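PDB 2AWI: PrgX from Enterococcus faecalis, which serves as receptor for the peptide sex pheromone cCF10 and as a repressor in the regulation of conjugation, probably by binding DNA. Local coordinates for residues Y238-Q241 and I242-L246; N262-I266 and I267-D271; H18-D21 and L22-G25. The protein carries 1 engineered substitution. All coordinates share one frame; numbering follows the deposited sequence.

Interaction 1. Residues Y238-Q241 and I242-L246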
ATOM      1  N   TYR A 238       0.217  13.913  12.355  1.00 30.92           N
ATOM      2  CA  TYR A 238       0.717  12.567  12.585  1.00 30.93           C
ATOM      3  C   TYR A 238       0.596  12.270  14.083  1.00 31.19           C
ATOM      4  O   TYR A 238       0.314  11.141  14.481  1.00 31.33           O
ATOM      5  CB  TYR A 238       2.180  12.452  12.134  1.00 35.91           C
ATOM      6  CG  TYR A 238       3.016  11.496  12.963  1.00 36.51           C
ATOM      7  CD1 TYR A 238       3.738  11.947  14.065  1.00 40.29           C
ATOM      8  CD2 TYR A 238       3.062  10.138  12.663  1.00 39.43           C
ATOM      9  CE1 TYR A 238       4.485  11.069  14.849  1.00 40.82           C
ATOM     10  CE2 TYR A 238       3.803   9.250  13.440  1.00 40.22           C
ATOM     11  CZ  TYR A 238       4.510   9.723  14.531  1.00 44.14           C
ATOM     12  OH  TYR A 238       5.240   8.848  15.305  1.00 44.85           O
ATOM     13  N   LEU A 239       0.814  13.291  14.906  1.00 31.63           N
ATOM     14  CA  LEU A 239       0.719  13.139  16.347  1.00 30.91           C
ATOM     15  C   LEU A 239      -0.750  12.958  16.713  1.00 31.73           C
ATOM     16  O   LEU A 239      -1.082  12.291  17.687  1.00 34.30           O
ATOM     17  CB  LEU A 239       1.316  14.366  17.046  1.00 23.47           C
ATOM     18  CG  LEU A 239       2.846  14.431  16.948  1.00 25.83           C
ATOM     19  CD1 LEU A 239       3.357  15.831  17.298  1.00 25.93           C
ATOM     20  CD2 LEU A 239       3.445  13.383  17.876  1.00 25.80           C
ATOM     21  N   LYS A 240      -1.621  13.549  15.906  1.00 31.94           N
ATOM     22  CA  LYS A 240      -3.057  13.442  16.110  1.00 35.34           C
ATOM     23  C   LYS A 240      -3.470  12.006  15.797  1.00 34.28           C
ATOM     24  O   LYS A 240      -4.285  11.417  16.507  1.00 35.02           O
ATOM     25  CB  LYS A 240      -3.789  14.418  15.186  1.00 49.14           C
ATOM     26  CG  LYS A 240      -5.304  14.374  15.278  1.00 56.46           C
ATOM     27  CD  LYS A 240      -5.924  15.302  14.242  1.00 55.62           C
ATOM     28  CE  LYS A 240      -7.433  15.157  14.178  1.00 63.86           C
ATOM     29  NZ  LYS A 240      -8.022  16.020  13.110  1.00 64.05           N
ATOM     30  N   GLN A 241      -2.904  11.442  14.733  1.00 39.29           N
ATOM     31  CA  GLN A 241      -3.212  10.069  14.354  1.00 38.26           C
ATOM     32  C   GLN A 241      -2.765   9.140  15.483  1.00 38.09           C
ATOM     33  O   GLN A 241      -3.427   8.150  15.784  1.00 38.41           O
ATOM     34  CB  GLN A 241      -2.497   9.692  13.050  1.00 32.36           C
ATOM     35  CG  GLN A 241      -2.966  10.458  11.814  1.00 30.70           C
ATOM     36  CD  GLN A 241      -4.456  10.319  11.562  1.00 35.13           C
ATOM     37  OE1 GLN A 241      -4.990   9.213  11.503  1.00 38.75           O
ATOM     38  NE2 GLN A 241      -5.136  11.449  11.406  1.00 36.65           N
ATOM     39  N   ILE A 242      -1.637   9.465  16.106  1.00 41.61           N
ATOM     40  CA  ILE A 242      -1.131   8.662  17.212  1.00 40.70           C
ATOM     41  C   ILE A 242      -2.059   8.835  18.417  1.00 41.81           C
ATOM     42  O   ILE A 242      -2.334   7.884  19.138  1.00 42.85           O
ATOM     43  CB  ILE A 242       0.296   9.087  17.595  1.00 33.61           C
ATOM     44  CG1 ILE A 242       1.237   8.834  16.417  1.00 28.39           C
ATOM     45  CG2 ILE A 242       0.757   8.341  18.842  1.00 29.91           C
ATOM     46  CD1 ILE A 242       1.298   7.379  15.974  1.00 33.27           C
ATOM     47  N   TYR A 243      -2.537  10.060  18.621  1.00 48.52           N
ATOM     48  CA  TYR A 243      -3.452  10.362  19.717  1.00 50.06           C
ATOM     49  C   TYR A 243      -4.703   9.493  19.593  1.00 51.19           C
ATOM     50  O   TYR A 243      -5.167   8.923  20.579  1.00 50.88           O
ATOM     51  CB  TYR A 243      -3.860  11.837  19.675  1.00 44.28           C
ATOM     52  CG  TYR A 243      -4.971  12.202  20.642  1.00 43.08           C
ATOM     53  CD1 TYR A 243      -4.705  12.420  21.993  1.00 42.52           C
ATOM     54  CD2 TYR A 243      -6.294  12.317  20.209  1.00 44.28           C
ATOM     55  CE1 TYR A 243      -5.725  12.742  22.891  1.00 37.15           C
ATOM     56  CE2 TYR A 243      -7.324  12.639  21.102  1.00 43.77           C
ATOM     57  CZ  TYR A 243      -7.028  12.849  22.441  1.00 42.57           C
ATOM     58  OH  TYR A 243      -8.029  13.152  23.341  1.00 47.14           O
ATOM     59  N   GLN A 244      -5.241   9.406  18.378  1.00 47.86           N
ATOM     60  CA  GLN A 244      -6.441   8.621  18.104  1.00 49.77           C
ATOM     61  C   GLN A 244      -6.212   7.129  18.329  1.00 49.16           C
ATOM     62  O   GLN A 244      -7.121   6.413  18.742  1.00 50.38           O
ATOM     63  CB  GLN A 244      -6.907   8.852  16.664  1.00 62.06           C
ATOM     64  CG  GLN A 244      -7.248  10.301  16.345  1.00 68.72           C
ATOM     65  CD  GLN A 244      -7.597  10.522  14.879  1.00 68.80           C
ATOM     66  OE1 GLN A 244      -7.882  11.646  14.459  1.00 73.51           O
ATOM     67  NE2 GLN A 244      -7.575   9.449  14.092  1.00 71.85           N
ATOM     68  N   PHE A 245      -5.001   6.665  18.047  1.00 41.56           N
ATOM     69  CA  PHE A 245      -4.670   5.262  18.232  1.00 40.73           C
ATOM     70  C   PHE A 245      -4.582   4.977  19.727  1.00 41.75           C
ATOM     71  O   PHE A 245      -5.126   3.983  20.225  1.00 40.73           O
ATOM     72  CB  PHE A 245      -3.327   4.942  17.570  1.00 40.60           C
ATOM     73  CG  PHE A 245      -2.921   3.496  17.679  1.00 41.55           C
ATOM     74  CD1 PHE A 245      -3.627   2.503  17.000  1.00 42.39           C
ATOM     75  CD2 PHE A 245      -1.834   3.126  18.463  1.00 39.52           C
ATOM     76  CE1 PHE A 245      -3.255   1.163  17.099  1.00 40.58           C
ATOM     77  CE2 PHE A 245      -1.450   1.790  18.571  1.00 41.95           C
ATOM     78  CZ  PHE A 245      -2.163   0.803  17.887  1.00 39.77           C
ATOM     79  N   LEU A 246      -3.893   5.859  20.442  1.00 43.94           N
ATOM     80  CA  LEU A 246      -3.723   5.705  21.875  1.00 44.79           C
ATOM     81  C   LEU A 246      -5.056   5.725  22.617  1.00 46.22           C
ATOM     82  O   LEU A 246      -5.197   5.087  23.656  1.00 45.55           O
ATOM     83  CB  LEU A 246      -2.818   6.814  22.421  1.00 32.33           C
ATOM     84  CG  LEU A 246      -1.377   6.869  21.914  1.00 30.12           C
ATOM     85  CD1 LEU A 246      -0.628   7.943  22.684  1.00 23.51           C
ATOM     86  CD2 LEU A 246      -0.703   5.511  22.093  1.00 23.87           C
TER
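Tyr243 N donates to Leu239 O at 2.8 Å, the shortest of four hydrogen bonds that join each residue of 238-241 to the residue four places later. The bonds from Ile242 N to Tyr238 O, Gln244 N to Lys240 O and Phe245 N to Gln241 O follow in step, which identifies residues 238-246 as successive turns of one α-helix.

Along one side of the helix, Ile242 packs on Tyr238. A chi1 of -63° sets CG1 of Ile242 beside its own backbone N, facing the preceding turn, and carries it over a face of the ring. CG1 lies 4.1 Å from the centroid of the Tyr238 ring and 19° off the ring normal, the geometry of a CH-pi contact. It is displaced toward the rim, 3.9 Å from Tyr238 CZ, and Ile242 CD1 reaches Tyr238 CE2 at 4.0 Å.

The polar side behaves differently. Gln241 and Gln244 run side by side in the same direction with their amide planes 69° apart, and Gln241 OE1 stays 3.7 Å from Gln244 NE2. Each amide has its stronger partner elsewhere: Gln241 OE1 accepts from Asn256 ND2, and Gln244 NE2 is bonded to Ser253 OG. Buried Gln241 is thus tied to helix 251-266 through OE1, while its NE2 makes a weak bond to Asn237 OD1 one turn back. Gln244 OE1 meets the aliphatic part of Lys240, approaching CE at 3.6 Å.

Helix 230-248 is enclosed on several sides: Tyr238 and Ile242 touch both helix 251-266 and helix 270-286, Leu239 packs on helix 184-203, and Tyr243 on helix 207-220. Phe245 makes edge-to-face contacts with Tyr254 and Phe289, and also packs on Phe289 of the second subunit.

Interaction 2. Residues N262-I266 and I267-D271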
ATOM      1  N   ASN A 262       6.098   8.170   5.994  1.00 36.33           N
ATOM      2  CA  ASN A 262       6.570   7.847   4.657  1.00 37.89           C
ATOM      3  C   ASN A 262       6.620   9.070   3.736  1.00 37.39           C
ATOM      4  O   ASN A 262       7.501   9.169   2.884  1.00 38.56           O
ATOM      5  CB  ASN A 262       5.682   6.769   4.040  1.00 44.44           C
ATOM      6  CG  ASN A 262       5.997   6.523   2.581  1.00 52.58           C
ATOM      7  OD1 ASN A 262       7.132   6.206   2.224  1.00 60.12           O
ATOM      8  ND2 ASN A 262       4.989   6.669   1.726  1.00 49.72           N
ATOM      9  N   ILE A 263       5.673   9.991   3.900  1.00 41.93           N
ATOM     10  CA  ILE A 263       5.647  11.199   3.080  1.00 40.78           C
ATOM     11  C   ILE A 263       6.905  12.030   3.318  1.00 37.95           C
ATOM     12  O   ILE A 263       7.501  12.557   2.375  1.00 37.04           O
ATOM     13  CB  ILE A 263       4.407  12.060   3.395  1.00 35.49           C
ATOM     14  CG1 ILE A 263       3.201  11.509   2.641  1.00 39.54           C
ATOM     15  CG2 ILE A 263       4.645  13.497   3.009  1.00 34.58           C
ATOM     16  CD1 ILE A 263       3.400  11.458   1.132  1.00 34.68           C
ATOM     17  N   PHE A 264       7.305  12.138   4.580  1.00 27.44           N
ATOM     18  CA  PHE A 264       8.490  12.902   4.934  1.00 27.42           C
ATOM     19  C   PHE A 264       9.710  12.301   4.258  1.00 29.78           C
ATOM     20  O   PHE A 264      10.665  13.007   3.941  1.00 30.74           O
ATOM     21  CB  PHE A 264       8.681  12.927   6.463  1.00 28.05           C
ATOM     22  CG  PHE A 264       7.840  13.967   7.161  1.00 28.41           C
ATOM     23  CD1 PHE A 264       8.062  15.328   6.934  1.00 28.02           C
ATOM     24  CD2 PHE A 264       6.799  13.592   8.008  1.00 29.40           C
ATOM     25  CE1 PHE A 264       7.255  16.304   7.538  1.00 22.61           C
ATOM     26  CE2 PHE A 264       5.985  14.560   8.617  1.00 19.48           C
ATOM     27  CZ  PHE A 264       6.214  15.916   8.381  1.00 24.99           C
ATOM     28  N   LYS A 265       9.681  10.989   4.048  1.00 33.02           N
ATOM     29  CA  LYS A 265      10.794  10.319   3.401  1.00 34.99           C
ATOM     30  C   LYS A 265      10.818  10.720   1.934  1.00 32.94           C
ATOM     31  O   LYS A 265      11.847  11.131   1.408  1.00 33.38           O
ATOM     32  CB  LYS A 265      10.648   8.800   3.501  1.00 49.27           C
ATOM     33  CG  LYS A 265      11.817   8.038   2.875  1.00 52.48           C
ATOM     34  CD  LYS A 265      11.475   6.576   2.591  1.00 57.17           C
ATOM     35  CE  LYS A 265      10.391   6.450   1.520  1.00 69.84           C
ATOM     36  NZ  LYS A 265      10.090   5.035   1.135  1.00 64.32           N
ATOM     37  N   ILE A 266       9.669  10.601   1.283  1.00 35.91           N
ATOM     38  CA  ILE A 266       9.546  10.930  -0.128  1.00 38.30           C
ATOM     39  C   ILE A 266      10.005  12.345  -0.472  1.00 38.00           C
ATOM     40  O   ILE A 266      10.832  12.529  -1.362  1.00 38.44           O
ATOM     41  CB  ILE A 266       8.093  10.756  -0.609  1.00 36.04           C
ATOM     42  CG1 ILE A 266       7.633   9.317  -0.367  1.00 38.87           C
ATOM     43  CG2 ILE A 266       7.995  11.072  -2.090  1.00 36.61           C
ATOM     44  CD1 ILE A 266       6.226   9.035  -0.857  1.00 38.45           C
ATOM     45  N   ILE A 267       9.487  13.343   0.240  1.00 34.67           N
ATOM     46  CA  ILE A 267       9.849  14.722  -0.055  1.00 32.55           C
ATOM     47  C   ILE A 267      11.237  15.140   0.398  1.00 30.95           C
ATOM     48  O   ILE A 267      11.636  16.279   0.186  1.00 28.79           O
ATOM     49  CB  ILE A 267       8.795  15.715   0.497  1.00 25.59           C
ATOM     50  CG1 ILE A 267       8.881  15.805   2.021  1.00 29.90           C
ATOM     51  CG2 ILE A 267       7.395  15.252   0.072  1.00 23.97           C
ATOM     52  CD1 ILE A 267       7.824  16.717   2.646  1.00 26.49           C
ATOM     53  N   GLY A 268      11.978  14.233   1.023  1.00 27.87           N
ATOM     54  CA  GLY A 268      13.335  14.564   1.432  1.00 27.23           C
ATOM     55  C   GLY A 268      13.624  15.150   2.807  1.00 32.10           C
ATOM     56  O   GLY A 268      14.744  15.636   3.042  1.00 30.38           O
ATOM     57  N   LYS A 269      12.652  15.134   3.718  1.00 34.17           N
ATOM     58  CA  LYS A 269      12.898  15.655   5.066  1.00 35.31           C
ATOM     59  C   LYS A 269      13.392  14.502   5.948  1.00 37.07           C
ATOM     60  O   LYS A 269      12.651  13.966   6.774  1.00 37.81           O
ATOM     61  CB  LYS A 269      11.618  16.270   5.646  1.00 31.78           C
ATOM     62  CG  LYS A 269      11.067  17.437   4.829  1.00 30.04           C
ATOM     63  CD  LYS A 269      12.025  18.614   4.801  1.00 28.67           C
ATOM     64  CE  LYS A 269      11.984  19.397   6.097  1.00 30.80           C
ATOM     65  NZ  LYS A 269      12.951  20.532   6.087  1.00 28.94           N
ATOM     66  N   GLU A 270      14.656  14.130   5.769  1.00 43.22           N
ATOM     67  CA  GLU A 270      15.242  13.018   6.512  1.00 43.48           C
ATOM     68  C   GLU A 270      15.271  13.148   8.034  1.00 43.21           C
ATOM     69  O   GLU A 270      14.817  12.246   8.735  1.00 45.25           O
ATOM     70  CB  GLU A 270      16.655  12.726   5.998  1.00 87.87           C
ATOM     71  CG  GLU A 270      17.328  11.555   6.708  1.00 91.69           C
ATOM     72  CD  GLU A 270      16.545  10.252   6.588  1.00 93.10           C
ATOM     73  OE1 GLU A 270      16.850   9.307   7.347  1.00 93.10           O
ATOM     74  OE2 GLU A 270      15.634  10.169   5.735  1.00 93.10           O
ATOM     75  N   ASP A 271      15.804  14.252   8.552  1.00 33.16           N
ATOM     76  CA  ASP A 271      15.870  14.433   9.999  1.00 33.75           C
ATOM     77  C   ASP A 271      14.500  14.233  10.653  1.00 33.13           C
ATOM     78  O   ASP A 271      14.386  13.593  11.706  1.00 32.32           O
ATOM     79  CB  ASP A 271      16.423  15.815  10.348  1.00 53.04           C
ATOM     80  CG  ASP A 271      17.867  15.991   9.911  1.00 61.96           C
ATOM     81  OD1 ASP A 271      18.653  15.029  10.053  1.00 65.36           O
ATOM     82  OD2 ASP A 271      18.221  17.093   9.441  1.00 65.41           O
TER
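With a chi1 of -82°, Phe264 carries its ring on the side of its own backbone N, and the ring edge meets Lys269: CD1 comes 3.9 Å from Lys269 CB, near the ring plane. Ile267 has CG1 wedged between its backbone N and carbonyl carbon (chi1 72°). This rotamer sets both branches against the last helical turn, with CG1 and CG2 each 3.5 Å from Ile263 O. That same oxygen accepts from Ile267 N at 3.0 Å in a nearly straight bond.

Beyond Ile267 the chain leaves the helix. Lys269 N reaches back to Phe264 O at 2.9 Å, and Gly268 N bonds to Lys265 O at 3.1 Å, approaching from above the carbonyl plane. Gly268 has a phi of 91°, a left-handed backbone conformation readily taken by glycine.

Lys269 then occupies the N-cap position of helix 270-286 and makes a cation-pi contact with Tyr231. Ile263 and Ile267 also pack against Ile263 and Leu234 of the third subunit, respectively. The two bonds, Lys269 N to Phe264 O and Gly268 N to Lys265 O, with positive phi at Gly268, make a Schellman motif, here ending helix 251-266 and turning the chain directly into the next helix of the TPR-like region.

Interaction 3. Residues H18-D21 and L22-G25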
ATOM      1  N   HIS A  18      13.809  58.645 -11.051  1.00 35.49           N
ATOM      2  CA  HIS A  18      14.723  59.734 -10.742  1.00 34.99           C
ATOM      3  C   HIS A  18      14.457  60.133  -9.302  1.00 34.04           C
ATOM      4  O   HIS A  18      13.406  59.802  -8.744  1.00 33.09           O
ATOM      5  CB  HIS A  18      14.487  60.921 -11.677  1.00 45.63           C
ATOM      6  CG  HIS A  18      14.828  60.635 -13.105  1.00 53.61           C
ATOM      7  ND1 HIS A  18      16.090  60.249 -13.506  1.00 60.52           N
ATOM      8  CD2 HIS A  18      14.070  60.662 -14.227  1.00 58.86           C
ATOM      9  CE1 HIS A  18      16.093  60.050 -14.812  1.00 65.91           C
ATOM     10  NE2 HIS A  18      14.880  60.295 -15.274  1.00 69.36           N
ATOM     11  N   GLN A  19      15.399  60.844  -8.700  1.00 28.90           N
ATOM     12  CA  GLN A  19      15.246  61.253  -7.315  1.00 29.88           C
ATOM     13  C   GLN A  19      13.942  61.998  -7.037  1.00 30.30           C
ATOM     14  O   GLN A  19      13.329  61.790  -5.985  1.00 27.25           O
ATOM     15  CB  GLN A  19      16.460  62.081  -6.883  1.00 35.30           C
ATOM     16  CG  GLN A  19      17.769  61.301  -7.021  1.00 36.46           C
ATOM     17  CD  GLN A  19      18.974  62.026  -6.444  1.00 39.56           C
ATOM     18  OE1 GLN A  19      19.062  62.249  -5.239  1.00 47.48           O
ATOM     19  NE2 GLN A  19      19.913  62.394  -7.309  1.00 38.11           N
ATOM     20  N   ILE A  20      13.516  62.842  -7.980  1.00 36.48           N
ATOM     21  CA  ILE A  20      12.277  63.612  -7.848  1.00 35.41           C
ATOM     22  C   ILE A  20      11.065  62.714  -7.643  1.00 35.41           C
ATOM     23  O   ILE A  20      10.167  63.046  -6.863  1.00 36.52           O
ATOM     24  CB  ILE A  20      11.973  64.463  -9.117  1.00 43.12           C
ATOM     25  CG1 ILE A  20      12.853  63.993 -10.269  1.00 42.19           C
ATOM     26  CG2 ILE A  20      12.127  65.955  -8.821  1.00 43.30           C
ATOM     27  CD1 ILE A  20      12.467  64.576 -11.594  1.00 43.91           C
ATOM     28  N   ASP A  21      11.027  61.592  -8.358  1.00 28.84           N
ATOM     29  CA  ASP A  21       9.900  60.671  -8.266  1.00 27.71           C
ATOM     30  C   ASP A  21       9.742  60.085  -6.879  1.00 29.19           C
ATOM     31  O   ASP A  21       8.662  59.619  -6.518  1.00 32.85           O
ATOM     32  CB  ASP A  21      10.045  59.541  -9.287  1.00 29.92           C
ATOM     33  CG  ASP A  21      10.027  60.044 -10.725  1.00 33.54           C
ATOM     34  OD1 ASP A  21       9.079  60.769 -11.099  1.00 37.45           O
ATOM     35  OD2 ASP A  21      10.960  59.703 -11.483  1.00 36.84           O
ATOM     36  N   LEU A  22      10.817  60.119  -6.102  1.00 25.83           N
ATOM     37  CA  LEU A  22      10.809  59.587  -4.745  1.00 27.53           C
ATOM     38  C   LEU A  22      10.535  60.618  -3.663  1.00 27.60           C
ATOM     39  O   LEU A  22       9.689  60.400  -2.799  1.00 27.61           O
ATOM     40  CB  LEU A  22      12.153  58.909  -4.431  1.00 36.87           C
ATOM     41  CG  LEU A  22      12.341  57.427  -4.767  1.00 40.98           C
ATOM     42  CD1 LEU A  22      11.557  56.584  -3.780  1.00 36.91           C
ATOM     43  CD2 LEU A  22      11.900  57.153  -6.200  1.00 36.63           C
ATOM     44  N   TYR A  23      11.245  61.742  -3.703  1.00 31.72           N
ATOM     45  CA  TYR A  23      11.082  62.753  -2.664  1.00 31.54           C
ATOM     46  C   TYR A  23      10.013  63.820  -2.853  1.00 31.46           C
ATOM     47  O   TYR A  23       9.607  64.450  -1.874  1.00 30.74           O
ATOM     48  CB  TYR A  23      12.422  63.455  -2.375  1.00 36.57           C
ATOM     49  CG  TYR A  23      12.902  64.402  -3.463  1.00 40.67           C
ATOM     50  CD1 TYR A  23      13.880  64.009  -4.378  1.00 41.10           C
ATOM     51  CD2 TYR A  23      12.374  65.695  -3.575  1.00 42.25           C
ATOM     52  CE1 TYR A  23      14.323  64.875  -5.376  1.00 43.87           C
ATOM     53  CE2 TYR A  23      12.809  66.571  -4.568  1.00 42.04           C
ATOM     54  CZ  TYR A  23      13.785  66.156  -5.466  1.00 44.72           C
ATOM     55  OH  TYR A  23      14.231  67.025  -6.438  1.00 40.46           O
ATOM     56  N   SER A  24       9.539  64.037  -4.079  1.00 37.72           N
ATOM     57  CA  SER A  24       8.555  65.102  -4.255  1.00 37.72           C
ATOM     58  C   SER A  24       7.320  64.854  -3.400  1.00 37.72           C
ATOM     59  O   SER A  24       6.694  63.799  -3.481  1.00 62.91           O
ATOM     60  CB  SER A  24       8.180  65.290  -5.740  1.00 80.24           C
ATOM     61  OG  SER A  24       7.534  64.132  -6.274  1.00 80.24           O
ATOM     62  N   GLY A  25       7.004  65.837  -2.560  1.00 47.06           N
ATOM     63  CA  GLY A  25       5.854  65.737  -1.685  1.00 47.71           C
ATOM     64  C   GLY A  25       6.194  65.108  -0.350  1.00 50.49           C
ATOM     65  O   GLY A  25       5.365  65.081   0.560  1.00 49.58           O
TER
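Tyr23 folds back beside Gln19 and over Ile20, because a chi1 of 72° places CG between its backbone N and carbonyl carbon. CB starts beside the backbone carbonyl of Gln19, and CG and CD1 continue past it; the model is too tight there for exact distances to carry weight. Farther out, CE1 meets Gln19 CB at 3.8 Å, in the ring plane at the edge. Ile20 CA sits over one face, 3.9 Å from the centroid of the Tyr23 ring and 30° off its normal, a CH-pi contact. CZ approaches Ile20 CG2 at 3.7 Å, and at the tip OH lies 3.4 Å from that same methyl.

Ile20 O is gripped twice, by Ser24 N at 3.0 Å and by Ser24 OG at 2.9 Å, the two donors arriving from opposite faces of the carbonyl plane. Asp21 OD2 uses its anti lone pair to accept from His18 N at 3.1 Å. Leu22 is buried against Phe50 and Leu54 of helix 44-54. This is consistent with a short, largely surface helix held partly by side-chain oxygens, of Asp21 toward its start and of Ser24 just after it, while its tyrosine adds mainly apolar contact through the ring.

In the fold
Interactions 1 and 2 belong to the C-terminal TPR region, on helix 230-248 and at the junction of helices 251-266 and 270-286; their centres are 19 Å apart and their nearest atoms about 6 Å. Interaction 3 lies in the helix-turn-helix region, its centre 59 Å from that of interaction 1 and on the opposite side of the chain's centre. Burial falls from interaction 1, a mid-helix contact, through interaction 2, which meets a third subunit, to interaction 3 at the surface, untouched by other chains of the assembly. The bonding differs with position along a helix: regular i to i+4 bonds in interaction 1, a glycine-containing backbone turn in interaction 2, side-chain oxygens added to the backbone bonds in interaction 3.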